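Local coordinates for periplasmic protein (Legionella pneumophila subsp. pneumophila, PDB 4FGQ), which is probably a calcium-dependent periplasmic cysteine protease of the bacterial transglutaminase-like family, at residues S104-I109 with L124-T129. Residues are numbered along the deposited sequence; the frame is centred on the assembly and turned at random.
Sequences SDQLRI and LSFYPT
Gln106 grips Tyr127 with both backbone and side chain. Its O accepts a nearly straight bond from Tyr127 N at 2.7 Å. Its side chain, extended beyond CG, returns NE2 to Tyr127 O at 3.1 Å, with that oxygen close to the amide plane. The same amide runs alongside the Phe126 ring, where Gln106 NE2 lies 3.4 Å from Phe126 CE1. Arg108 and Ser125 form an antiparallel hydrogen-bonded pair, each N bonding to the other's O at 2.9 Å. On the Arg108 face, its extended chain crosses the Tyr127 ring, with Arg108 CD 4.0 Å from Tyr127 CE1. The cation-pi attraction is long and weak at most, but a water joins Arg108 NH1 to Tyr127 OH. Leu107, Ile109, Leu124 and Phe126 share the other face. Leu107 CD2 meets the Phe126 ring edge at CD1, 4.0 Å away. Leu124 CG is anti to the backbone N (chi1 175°), and its CD1 reaches Ile109 CG1. Second-shell Thr110 OG1 bonds to both Ser125 OG and Arg108 O. The pairing joins the open end of the hairpin 107-114/119-126, between strands 153-159 and 135-137, with Leu107 and Leu124 packed on helix 86-100.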
loop_
_atom_site.group_PDB
_atom_site.type_symbol
_atom_site.label_atom_id
_atom_site.label_comp_id
_atom_site.label_asym_id
_atom_site.label_seq_id
_atom_site.Cartn_x
_atom_site.Cartn_y
_atom_site.Cartn_z
ATOM N N SER A 104 -9.819 -1.039 -8.232
ATOM C CA SER A 104 -8.361 -1.116 -8.379
ATOM C C SER A 104 -7.840 -0.169 -9.448
ATOM O O SER A 104 -6.710 0.313 -9.355
ATOM C CB SER A 104 -7.890 -2.550 -8.665
ATOM O OG SER A 104 -6.512 -2.575 -9.030
ATOM N N ASP A 105 -8.651 0.123 -10.463
ATOM C CA ASP A 105 -8.148 1.017 -11.509
ATOM C C ASP A 105 -7.937 2.462 -11.039
ATOM O O ASP A 105 -7.244 3.235 -11.701
ATOM C CB ASP A 105 -8.945 0.937 -12.830
ATOM C CG ASP A 105 -10.403 1.335 -12.680
ATOM O OD1 ASP A 105 -11.114 1.320 -13.707
ATOM O OD2 ASP A 105 -10.853 1.651 -11.559
ATOM N N GLN A 106 -8.486 2.816 -9.881
ATOM C CA GLN A 106 -8.243 4.151 -9.328
ATOM C C GLN A 106 -7.023 4.210 -8.430
ATOM O O GLN A 106 -6.723 5.258 -7.861
ATOM C CB GLN A 106 -9.451 4.624 -8.520
ATOM C CG GLN A 106 -10.683 4.792 -9.369
ATOM C CD GLN A 106 -11.843 5.384 -8.591
ATOM O OE1 GLN A 106 -12.883 4.741 -8.413
ATOM N NE2 GLN A 106 -11.670 6.620 -8.122
ATOM N N LEU A 107 -6.346 3.083 -8.268
ATOM C CA LEU A 107 -5.227 3.012 -7.338
ATOM C C LEU A 107 -3.964 2.587 -8.051
ATOM O O LEU A 107 -3.945 1.572 -8.746
ATOM C CB LEU A 107 -5.532 2.013 -6.220
ATOM C CG LEU A 107 -6.707 2.379 -5.309
ATOM C CD1 LEU A 107 -7.123 1.176 -4.494
ATOM C CD2 LEU A 107 -6.303 3.521 -4.388
ATOM N N ARG A 108 -2.899 3.363 -7.884
ATOM C CA ARG A 108 -1.616 2.978 -8.459
ATOM C C ARG A 108 -0.524 3.173 -7.451
ATOM O O ARG A 108 -0.319 4.286 -6.967
ATOM C CB ARG A 108 -1.319 3.788 -9.722
ATOM C CG ARG A 108 -2.272 3.485 -10.861
ATOM C CD ARG A 108 -1.899 4.193 -12.133
ATOM N NE ARG A 108 -2.931 3.996 -13.152
ATOM C CZ ARG A 108 -2.933 4.586 -14.346
ATOM N NH1 ARG A 108 -1.956 5.417 -14.679
ATOM N NH2 ARG A 108 -3.920 4.350 -15.198
ATOM N N ILE A 109 0.158 2.082 -7.110
ATOM C CA ILE A 109 1.320 2.162 -6.248
ATOM C C ILE A 109 2.395 2.900 -7.040
ATOM O O ILE A 109 2.684 2.544 -8.188
ATOM C CB ILE A 109 1.800 0.761 -5.857
ATOM C CG1 ILE A 109 0.679 -0.000 -5.127
ATOM C CG2 ILE A 109 3.063 0.846 -4.999
ATOM C CD1 ILE A 109 0.918 -1.527 -5.034
ATOM N N LEU A 124 1.182 5.473 -2.319
ATOM C CA LEU A 124 0.016 4.969 -3.043
ATOM C C LEU A 124 -0.733 6.168 -3.600
ATOM O O LEU A 124 -1.058 7.087 -2.857
ATOM C CB LEU A 124 -0.896 4.166 -2.110
ATOM C CG LEU A 124 -2.216 3.681 -2.724
ATOM C CD1 LEU A 124 -1.934 2.864 -3.963
ATOM C CD2 LEU A 124 -2.956 2.838 -1.690
ATOM N N SER A 125 -0.964 6.179 -4.913
ATOM C CA SER A 125 -1.691 7.272 -5.548
ATOM C C SER A 125 -3.132 6.876 -5.831
ATOM O O SER A 125 -3.394 5.806 -6.383
ATOM C CB SER A 125 -1.015 7.659 -6.872
ATOM O OG SER A 125 0.277 8.211 -6.646
ATOM N N PHE A 126 -4.068 7.736 -5.453
ATOM C CA PHE A 126 -5.483 7.492 -5.726
ATOM C C PHE A 126 -5.933 8.477 -6.783
ATOM O O PHE A 126 -5.744 9.683 -6.620
ATOM C CB PHE A 126 -6.309 7.687 -4.450
ATOM C CG PHE A 126 -7.785 7.827 -4.707
ATOM C CD1 PHE A 126 -8.573 6.709 -4.928
ATOM C CD2 PHE A 126 -8.383 9.085 -4.745
ATOM C CE1 PHE A 126 -9.931 6.839 -5.179
ATOM C CE2 PHE A 126 -9.739 9.216 -4.987
ATOM C CZ PHE A 126 -10.515 8.096 -5.208
ATOM N N TYR A 127 -6.517 7.976 -7.869
ATOM C CA TYR A 127 -6.959 8.828 -8.951
ATOM C C TYR A 127 -8.481 8.912 -8.966
ATOM O O TYR A 127 -9.143 7.913 -9.268
ATOM C CB TYR A 127 -6.490 8.248 -10.291
ATOM C CG TYR A 127 -5.002 8.367 -10.536
ATOM C CD1 TYR A 127 -4.105 7.497 -9.936
ATOM C CD2 TYR A 127 -4.503 9.348 -11.378
ATOM C CE1 TYR A 127 -2.738 7.605 -10.174
ATOM C CE2 TYR A 127 -3.140 9.464 -11.613
ATOM C CZ TYR A 127 -2.273 8.591 -11.008
ATOM O OH TYR A 127 -0.923 8.713 -11.256
ATOM N N PRO A 128 -9.047 10.097 -8.655
ATOM C CA PRO A 128 -10.501 10.296 -8.766
ATOM C C PRO A 128 -11.034 9.919 -10.154
ATOM O O PRO A 128 -12.100 9.312 -10.251
ATOM C CB PRO A 128 -10.667 11.801 -8.534
ATOM C CG PRO A 128 -9.509 12.165 -7.670
ATOM C CD PRO A 128 -8.362 11.299 -8.146
ATOM N N THR A 129 -10.298 10.306 -11.196
ATOM C CA THR A 129 -10.460 9.821 -12.567
ATOM C C THR A 129 -9.044 9.679 -13.121
ATOM O O THR A 129 -8.105 10.209 -12.529
ATOM C CB THR A 129 -11.264 10.785 -13.467
ATOM O OG1 THR A 129 -10.456 11.921 -13.803
ATOM C CG2 THR A 129 -12.578 11.215 -12.800
HETATM O O HOH W 1 0.154 6.749 -13.207
#